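Local coordinates for CLIP-associating protein (Drosophila melanogaster, PDB 4G3A) that tracks microtubule plus ends, stabilises dynamic microtubules and supports mitotic spindle formation, represented here by its N-terminal TOG-like domain of HEAT repeats, at residues A[90-95]-A[129-134]; A[113-118]-A[152-157]. One frame throughout, in Å; residues are numbered along the deposited sequence.

Contact 1: residues A[90-95]-A[129-134]; sequences TVLPHV and IDKLAT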
ATOM      1  N   THR A  90       5.223   7.711 -10.735  1.00 38.43           N
ATOM      2  CA  THR A  90       4.578   7.130 -11.908  1.00 45.26           C
ATOM      3  C   THR A  90       3.713   5.947 -11.507  1.00 40.14           C
ATOM      4  O   THR A  90       2.588   5.786 -11.973  1.00 41.27           O
ATOM      5  CB  THR A  90       5.624   6.649 -12.942  1.00 54.17           C
ATOM      6  OG1 THR A  90       6.179   7.779 -13.624  1.00 56.97           O
ATOM      7  CG2 THR A  90       4.994   5.707 -13.963  1.00 57.60           C
ATOM      8  N   VAL A  91       4.251   5.131 -10.616  1.00 32.78           N
ATOM      9  CA  VAL A  91       3.623   3.881 -10.231  1.00 30.83           C
ATOM     10  C   VAL A  91       2.548   4.047  -9.146  1.00 31.23           C
ATOM     11  O   VAL A  91       1.458   3.496  -9.251  1.00 30.66           O
ATOM     12  CB  VAL A  91       4.695   2.921  -9.716  1.00 38.84           C
ATOM     13  CG1 VAL A  91       4.067   1.711  -9.107  1.00 35.63           C
ATOM     14  CG2 VAL A  91       5.651   2.535 -10.857  1.00 34.46           C
ATOM     15  N   LEU A  92       2.869   4.821  -8.115  1.00 34.23           N
ATOM     16  CA  LEU A  92       2.025   4.917  -6.917  1.00 37.79           C
ATOM     17  C   LEU A  92       0.530   5.144  -7.175  1.00 33.12           C
ATOM     18  O   LEU A  92      -0.304   4.483  -6.562  1.00 35.83           O
ATOM     19  CB  LEU A  92       2.553   5.981  -5.947  1.00 33.88           C
ATOM     20  CG  LEU A  92       2.095   5.791  -4.491  1.00 31.54           C
ATOM     21  CD1 LEU A  92       2.555   4.427  -3.958  1.00 27.74           C
ATOM     22  CD2 LEU A  92       2.603   6.906  -3.591  1.00 31.92           C
ATOM     23  N   PRO A  93       0.179   6.081  -8.072  1.00 38.02           N
ATOM     24  CA  PRO A  93      -1.258   6.335  -8.233  1.00 33.91           C
ATOM     25  C   PRO A  93      -2.045   5.095  -8.657  1.00 36.60           C
ATOM     26  O   PRO A  93      -3.200   4.968  -8.282  1.00 34.17           O
ATOM     27  CB  PRO A  93      -1.299   7.404  -9.335  1.00 43.15           C
ATOM     28  CG  PRO A  93       0.012   8.110  -9.202  1.00 42.86           C
ATOM     29  CD  PRO A  93       0.999   7.044  -8.838  1.00 38.43           C
ATOM     30  N   HIS A  94      -1.438   4.189  -9.417  1.00 33.70           N
ATOM     31  CA  HIS A  94      -2.169   3.009  -9.884  1.00 26.94           C
ATOM     32  C   HIS A  94      -2.147   1.853  -8.876  1.00 29.77           C
ATOM     33  O   HIS A  94      -3.049   1.016  -8.855  1.00 29.77           O
ATOM     34  CB  HIS A  94      -1.640   2.586 -11.256  1.00 31.42           C
ATOM     35  CG  HIS A  94      -1.681   3.698 -12.248  1.00 35.45           C
ATOM     36  ND1 HIS A  94      -0.557   4.410 -12.616  1.00 41.19           N
ATOM     37  CD2 HIS A  94      -2.718   4.274 -12.893  1.00 40.96           C
ATOM     38  CE1 HIS A  94      -0.899   5.350 -13.474  1.00 49.49           C
ATOM     39  NE2 HIS A  94      -2.208   5.295 -13.658  1.00 51.36           N
ATOM     40  N   VAL A  95      -1.102   1.810  -8.060  1.00 29.02           N
ATOM     41  CA  VAL A  95      -1.044   0.869  -6.956  1.00 33.23           C
ATOM     42  C   VAL A  95      -2.153   1.204  -5.966  1.00 32.58           C
ATOM     43  O   VAL A  95      -2.840   0.322  -5.466  1.00 29.22           O
ATOM     44  CB  VAL A  95       0.299   0.944  -6.247  1.00 32.70           C
ATOM     45  CG1 VAL A  95       0.298   0.016  -5.039  1.00 33.37           C
ATOM     46  CG2 VAL A  95       1.414   0.567  -7.232  1.00 30.20           C
ATOM     47  N   ILE A 129       3.304   7.184   3.865  1.00 25.75           N
ATOM     48  CA  ILE A 129       1.952   7.222   4.425  1.00 28.02           C
ATOM     49  C   ILE A 129       1.293   8.584   4.149  1.00 22.16           C
ATOM     50  O   ILE A 129       0.124   8.646   3.758  1.00 23.21           O
ATOM     51  CB  ILE A 129       1.922   6.867   5.935  1.00 27.62           C
ATOM     52  CG1 ILE A 129       2.535   5.487   6.179  1.00 24.83           C
ATOM     53  CG2 ILE A 129       0.495   6.937   6.473  1.00 24.41           C
ATOM     54  CD1 ILE A 129       1.887   4.364   5.398  1.00 25.77           C
ATOM     55  N   ASP A 130       2.047   9.668   4.339  1.00 21.88           N
ATOM     56  CA  ASP A 130       1.536  11.013   4.042  1.00 26.52           C
ATOM     57  C   ASP A 130       1.097  11.119   2.583  1.00 30.44           C
ATOM     58  O   ASP A 130       0.044  11.665   2.273  1.00 28.38           O
ATOM     59  CB  ASP A 130       2.595  12.089   4.307  1.00 27.87           C
ATOM     60  CG  ASP A 130       2.854  12.334   5.788  1.00 33.25           C
ATOM     61  OD1 ASP A 130       2.352  11.579   6.643  1.00 30.19           O
ATOM     62  OD2 ASP A 130       3.587  13.301   6.088  1.00 38.48           O
ATOM     63  N   LYS A 131       1.922  10.603   1.679  1.00 30.64           N
ATOM     64  CA  LYS A 131       1.610  10.662   0.260  1.00 22.70           C
ATOM     65  C   LYS A 131       0.340   9.867  -0.040  1.00 28.54           C
ATOM     66  O   LYS A 131      -0.523  10.311  -0.794  1.00 23.72           O
ATOM     67  CB  LYS A 131       2.785  10.111  -0.567  1.00 27.07           C
ATOM     68  CG  LYS A 131       2.591  10.256  -2.057  1.00 31.41           C
ATOM     69  CD  LYS A 131       2.481  11.734  -2.463  1.00 36.32           C
ATOM     70  CE  LYS A 131       2.687  11.916  -3.986  1.00 38.44           C
ATOM     71  NZ  LYS A 131       2.438  13.337  -4.351  1.00 43.74           N
ATOM     72  N   LEU A 132       0.222   8.686   0.554  1.00 26.86           N
ATOM     73  CA  LEU A 132      -0.976   7.877   0.364  1.00 20.22           C
ATOM     74  C   LEU A 132      -2.201   8.625   0.892  1.00 22.09           C
ATOM     75  O   LEU A 132      -3.281   8.563   0.299  1.00 25.04           O
ATOM     76  CB  LEU A 132      -0.841   6.553   1.111  1.00 19.76           C
ATOM     77  CG  LEU A 132       0.205   5.582   0.549  1.00 28.68           C
ATOM     78  CD1 LEU A 132       0.355   4.403   1.485  1.00 26.85           C
ATOM     79  CD2 LEU A 132      -0.216   5.110  -0.817  1.00 25.29           C
ATOM     80  N   ALA A 133      -2.033   9.270   2.040  1.00 25.81           N
ATOM     81  CA  ALA A 133      -3.147   9.931   2.728  1.00 29.92           C
ATOM     82  C   ALA A 133      -3.829  10.915   1.792  1.00 35.69           C
ATOM     83  O   ALA A 133      -5.060  11.014   1.755  1.00 27.56           O
ATOM     84  CB  ALA A 133      -2.654  10.647   3.964  1.00 26.92           C
ATOM     85  N   THR A 134      -3.014  11.641   1.033  1.00 27.27           N
ATOM     86  CA  THR A 134      -3.524  12.625   0.089  1.00 32.34           C
ATOM     87  C   THR A 134      -4.563  12.027  -0.859  1.00 24.70           C
ATOM     88  O   THR A 134      -5.570  12.661  -1.162  1.00 34.69           O
ATOM     89  CB  THR A 134      -2.372  13.285  -0.695  1.00 45.55           C
ATOM     90  OG1 THR A 134      -1.568  14.045   0.217  1.00 34.39           O
ATOM     91  CG2 THR A 134      -2.913  14.213  -1.790  1.00 47.59           C
TER

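Contact 2: residues A[113-118]-A[152-157]; sequences LLRDLM and IVNALH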
ATOM      1  N   LEU A 113       3.537  -4.383  -2.105  1.00 28.69           N
ATOM      2  CA  LEU A 113       4.362  -3.397  -2.807  1.00 23.51           C
ATOM      3  C   LEU A 113       4.597  -2.157  -1.943  1.00 28.36           C
ATOM      4  O   LEU A 113       5.720  -1.625  -1.880  1.00 26.06           O
ATOM      5  CB  LEU A 113       3.711  -2.991  -4.148  1.00 24.54           C
ATOM      6  CG  LEU A 113       4.505  -2.036  -5.050  1.00 27.53           C
ATOM      7  CD1 LEU A 113       4.074  -2.133  -6.557  1.00 23.16           C
ATOM      8  CD2 LEU A 113       4.423  -0.593  -4.556  1.00 31.49           C
ATOM      9  N   LEU A 114       3.536  -1.688  -1.283  1.00 30.63           N
ATOM     10  CA  LEU A 114       3.660  -0.533  -0.396  1.00 23.58           C
ATOM     11  C   LEU A 114       4.606  -0.827   0.775  1.00 24.66           C
ATOM     12  O   LEU A 114       5.461  -0.016   1.105  1.00 21.54           O
ATOM     13  CB  LEU A 114       2.288  -0.067   0.123  1.00 27.20           C
ATOM     14  CG  LEU A 114       1.300   0.429  -0.940  1.00 24.07           C
ATOM     15  CD1 LEU A 114      -0.046   0.749  -0.296  1.00 22.94           C
ATOM     16  CD2 LEU A 114       1.860   1.638  -1.671  1.00 23.52           C
ATOM     17  N   ARG A 115       4.467  -1.988   1.402  1.00 27.90           N
ATOM     18  CA  ARG A 115       5.379  -2.335   2.493  1.00 28.43           C
ATOM     19  C   ARG A 115       6.828  -2.458   1.992  1.00 32.58           C
ATOM     20  O   ARG A 115       7.774  -2.069   2.682  1.00 30.31           O
ATOM     21  CB  ARG A 115       4.912  -3.610   3.205  1.00 23.42           C
ATOM     22  CG  ARG A 115       3.567  -3.432   3.932  1.00 29.18           C
ATOM     23  CD  ARG A 115       3.328  -4.531   4.977  1.00 33.43           C
ATOM     24  NE  ARG A 115       3.213  -5.858   4.377  1.00 36.67           N
ATOM     25  CZ  ARG A 115       2.076  -6.364   3.907  1.00 43.17           C
ATOM     26  NH1 ARG A 115       0.958  -5.652   3.959  1.00 38.79           N
ATOM     27  NH2 ARG A 115       2.049  -7.579   3.383  1.00 38.06           N
ATOM     28  N   ASP A 116       6.995  -2.986   0.781  1.00 29.29           N
ATOM     29  CA  ASP A 116       8.327  -3.133   0.199  1.00 29.81           C
ATOM     30  C   ASP A 116       8.996  -1.776  -0.031  1.00 24.42           C
ATOM     31  O   ASP A 116      10.190  -1.621   0.223  1.00 26.32           O
ATOM     32  CB  ASP A 116       8.285  -3.959  -1.095  1.00 30.38           C
ATOM     33  CG  ASP A 116       8.008  -5.439  -0.843  1.00 35.29           C
ATOM     34  OD1 ASP A 116       8.316  -5.952   0.258  1.00 35.48           O
ATOM     35  OD2 ASP A 116       7.477  -6.095  -1.758  1.00 38.09           O
ATOM     36  N   LEU A 117       8.233  -0.788  -0.487  1.00 24.32           N
ATOM     37  CA  LEU A 117       8.769   0.566  -0.638  1.00 25.27           C
ATOM     38  C   LEU A 117       9.418   1.071   0.654  1.00 32.95           C
ATOM     39  O   LEU A 117      10.458   1.731   0.635  1.00 29.94           O
ATOM     40  CB  LEU A 117       7.670   1.544  -1.068  1.00 26.62           C
ATOM     41  CG  LEU A 117       7.061   1.449  -2.473  1.00 25.00           C
ATOM     42  CD1 LEU A 117       5.838   2.354  -2.601  1.00 28.74           C
ATOM     43  CD2 LEU A 117       8.100   1.811  -3.557  1.00 28.22           C
HETATM   44  N   MSE A 118       8.785   0.768   1.779  1.00 32.29           N
HETATM   45  CA  MSE A 118       9.266   1.241   3.066  1.00 30.94           C
HETATM   46  C   MSE A 118      10.377   0.339   3.593  1.00 31.68           C
HETATM   47  O   MSE A 118      11.410   0.819   4.039  1.00 36.06           O
HETATM   48  CB  MSE A 118       8.106   1.319   4.066  1.00 26.35           C
HETATM   49  CG  MSE A 118       7.068   2.356   3.685  1.00 28.41           C
HETATM   50 SE   MSE A 118       5.659   2.511   5.064  1.00 33.37          SE
HETATM   51  CE  MSE A 118       4.674   0.904   4.597  1.00 26.95           C
ATOM     52  N   ILE A 152      -1.861   2.018   7.299  1.00 21.27           N
ATOM     53  CA  ILE A 152      -1.398   2.784   8.452  1.00 23.41           C
ATOM     54  C   ILE A 152      -1.126   1.859   9.633  1.00 23.59           C
ATOM     55  O   ILE A 152      -0.080   1.943  10.296  1.00 25.63           O
ATOM     56  CB  ILE A 152      -2.450   3.814   8.895  1.00 21.27           C
ATOM     57  CG1 ILE A 152      -2.621   4.905   7.835  1.00 26.15           C
ATOM     58  CG2 ILE A 152      -2.072   4.409  10.252  1.00 23.11           C
ATOM     59  CD1 ILE A 152      -3.756   5.879   8.145  1.00 24.53           C
ATOM     60  N   VAL A 153      -2.073   0.974   9.894  1.00 23.82           N
ATOM     61  CA  VAL A 153      -1.935   0.030  11.016  1.00 21.50           C
ATOM     62  C   VAL A 153      -0.667  -0.815  10.854  1.00 22.75           C
ATOM     63  O   VAL A 153       0.128  -0.960  11.795  1.00 24.25           O
ATOM     64  CB  VAL A 153      -3.177  -0.864  11.158  1.00 31.26           C
ATOM     65  CG1 VAL A 153      -2.876  -2.073  12.050  1.00 29.34           C
ATOM     66  CG2 VAL A 153      -4.352  -0.058  11.748  1.00 29.67           C
ATOM     67  N   ASN A 154      -0.463  -1.345   9.653  1.00 26.68           N
ATOM     68  CA  ASN A 154       0.693  -2.215   9.399  1.00 29.51           C
ATOM     69  C   ASN A 154       2.002  -1.454   9.542  1.00 24.30           C
ATOM     70  O   ASN A 154       2.962  -1.966  10.109  1.00 24.32           O
ATOM     71  CB  ASN A 154       0.624  -2.847   8.002  1.00 27.48           C
ATOM     72  CG  ASN A 154      -0.547  -3.797   7.835  1.00 27.82           C
ATOM     73  OD1 ASN A 154      -0.956  -4.096   6.715  1.00 33.20           O
ATOM     74  ND2 ASN A 154      -1.097  -4.272   8.945  1.00 25.83           N
ATOM     75  N   ALA A 155       2.045  -0.234   9.005  1.00 21.99           N
ATOM     76  CA  ALA A 155       3.237   0.604   9.101  1.00 24.01           C
ATOM     77  C   ALA A 155       3.596   0.957  10.555  1.00 28.53           C
ATOM     78  O   ALA A 155       4.772   0.961  10.943  1.00 25.05           O
ATOM     79  CB  ALA A 155       3.049   1.865   8.292  1.00 23.52           C
ATOM     80  N   LEU A 156       2.581   1.259  11.353  1.00 29.30           N
ATOM     81  CA  LEU A 156       2.781   1.527  12.773  1.00 24.35           C
ATOM     82  C   LEU A 156       3.288   0.281  13.484  1.00 24.44           C
ATOM     83  O   LEU A 156       4.247   0.327  14.254  1.00 27.95           O
ATOM     84  CB  LEU A 156       1.453   1.990  13.400  1.00 33.45           C
ATOM     85  CG  LEU A 156       1.484   2.704  14.754  1.00 41.04           C
ATOM     86  CD1 LEU A 156       2.290   3.990  14.665  1.00 39.16           C
ATOM     87  CD2 LEU A 156       0.052   2.983  15.252  1.00 29.62           C
ATOM     88  N   HIS A 157       2.634  -0.844  13.232  1.00 22.84           N
ATOM     89  CA  HIS A 157       3.044  -2.076  13.872  1.00 27.17           C
ATOM     90  C   HIS A 157       4.482  -2.430  13.487  1.00 34.45           C
ATOM     91  O   HIS A 157       5.236  -2.918  14.311  1.00 32.31           O
ATOM     92  CB  HIS A 157       2.073  -3.215  13.552  1.00 38.34           C
ATOM     93  CG  HIS A 157       0.761  -3.106  14.291  1.00 51.14           C
ATOM     94  ND1 HIS A 157       0.602  -2.332  15.404  1.00 54.76           N
ATOM     95  CD2 HIS A 157      -0.437  -3.702  14.049  1.00 51.81           C
ATOM     96  CE1 HIS A 157      -0.658  -2.434  15.835  1.00 51.35           C
ATOM     97  NE2 HIS A 157      -1.294  -3.259  15.037  1.00 49.90           N
TER
HETATM   98  O   HOH W   1       0.359  -2.766   4.341  1.00 28.64           O

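Contact 1: residues A[90-95]-A[129-134]
Leu-92 reaches across to helix 125-136 with both branches of its isobutyl group, and each branch finds a different kind of partner. CD2 rests on the aliphatic root of Lys-131, 3.7 Å from its CG, while CD1 approaches Leu-132 CD2 more loosely, at 4.2 Å. Because CG of Leu-92 stands anti to the backbone N (chi1 -158°), the fork is carried away from its own helix and into the gap between the two. The tight part is therefore one leucine methyl against a lysine methylene. Lys-131 is bent at chi2 (62°), and beyond that bend its chain runs on to the solvent side, so a charged residue lends only carbon to the interface and its ammonium group ends outside it. Leu-132 lies on the buried side of Leu-92. The backbones stay well apart, with the Leu-92 and Leu-132 CA atoms 8.4 Å from each other. The first helix is kinked where the N atoms of Pro-93 and His-94 lack a bond to the preceding turn. The contact joins helix 88-98, within the second HEAT repeat, to helix 125-136 further along the TOG-domain solenoid. In the same core, Leu-92 also packs on Leu-114 and Leu-117 of helix 104-119, and Leu-132 on Phe-148 and Thr-151 of helix 142-159.

Contact 2: residues A[113-118]-A[152-157]
A single water grips Arg-115 and Asn-154 together: it accepts from Arg-115 NH1 at 3.0 Å and donates to Asn-154 OD1, also at 3.0 Å. The two polar atoms themselves, NH1 of Arg-115 and OD1 of Asn-154, are 3.7 Å apart, too far for a direct bond, and the water makes good the difference. It sits at the edge of the guanidinium, in its plane, while the amide is turned almost square to that plane, at 81°. Neither flat group therefore stacks on the other. Arg-115 gets there through a bend at chi3 (-64°), which swings the end of the chain round after its extended start. The other end of the asparagine amide is occupied on its own helix, where ND2 makes a weak hydrogen bond to Gln-150 OE1; together with the bridge, this gives each end of the amide a partner suited to it.

The apolar half lies about one turn further along helix 104-119. Met-118, present as selenomethionine, curls at its own chi3 (-77°) and brings CE to Ala-155 CB at 4.1 Å. A methyl-to-methyl touch of this length is light, yet both residues are buried. The helices approach to 7.5 Å between the CA atoms of Arg-115 and Ala-155. The contact thus joins helix 104-119, in the second HEAT repeat, to helix 142-159 within the helical solenoid of the TOG domain, and His-157 continues the row by hydrogen-bonding His-198 and Glu-194 of helix 182-199. Across these segments the cation meets a neutral amide through water, which suggests a modest polar link beside the apolar touch.

From the N terminus, the chain runs through four helices before reaching helix 88-98, then turns back into helix 104-119, and these two belong to the second HEAT repeat. Contact 1 closes a loop when helix 125-136 comes up beside helix 88-98; contact 2 closes another when helix 142-159 lies against helix 104-119. Both span 33 intervening residues, and since their segments alternate, the loops cross. One tie thus joins alternate helices in one row, the other in the second row. The rows are themselves stitched together, by Leu-92 against Leu-114 and Val-95 against Leu-113 on the earlier side, and by Ile-129 against Ile-152 and Ala-155 on the later one, giving a continuous two-layered solenoid.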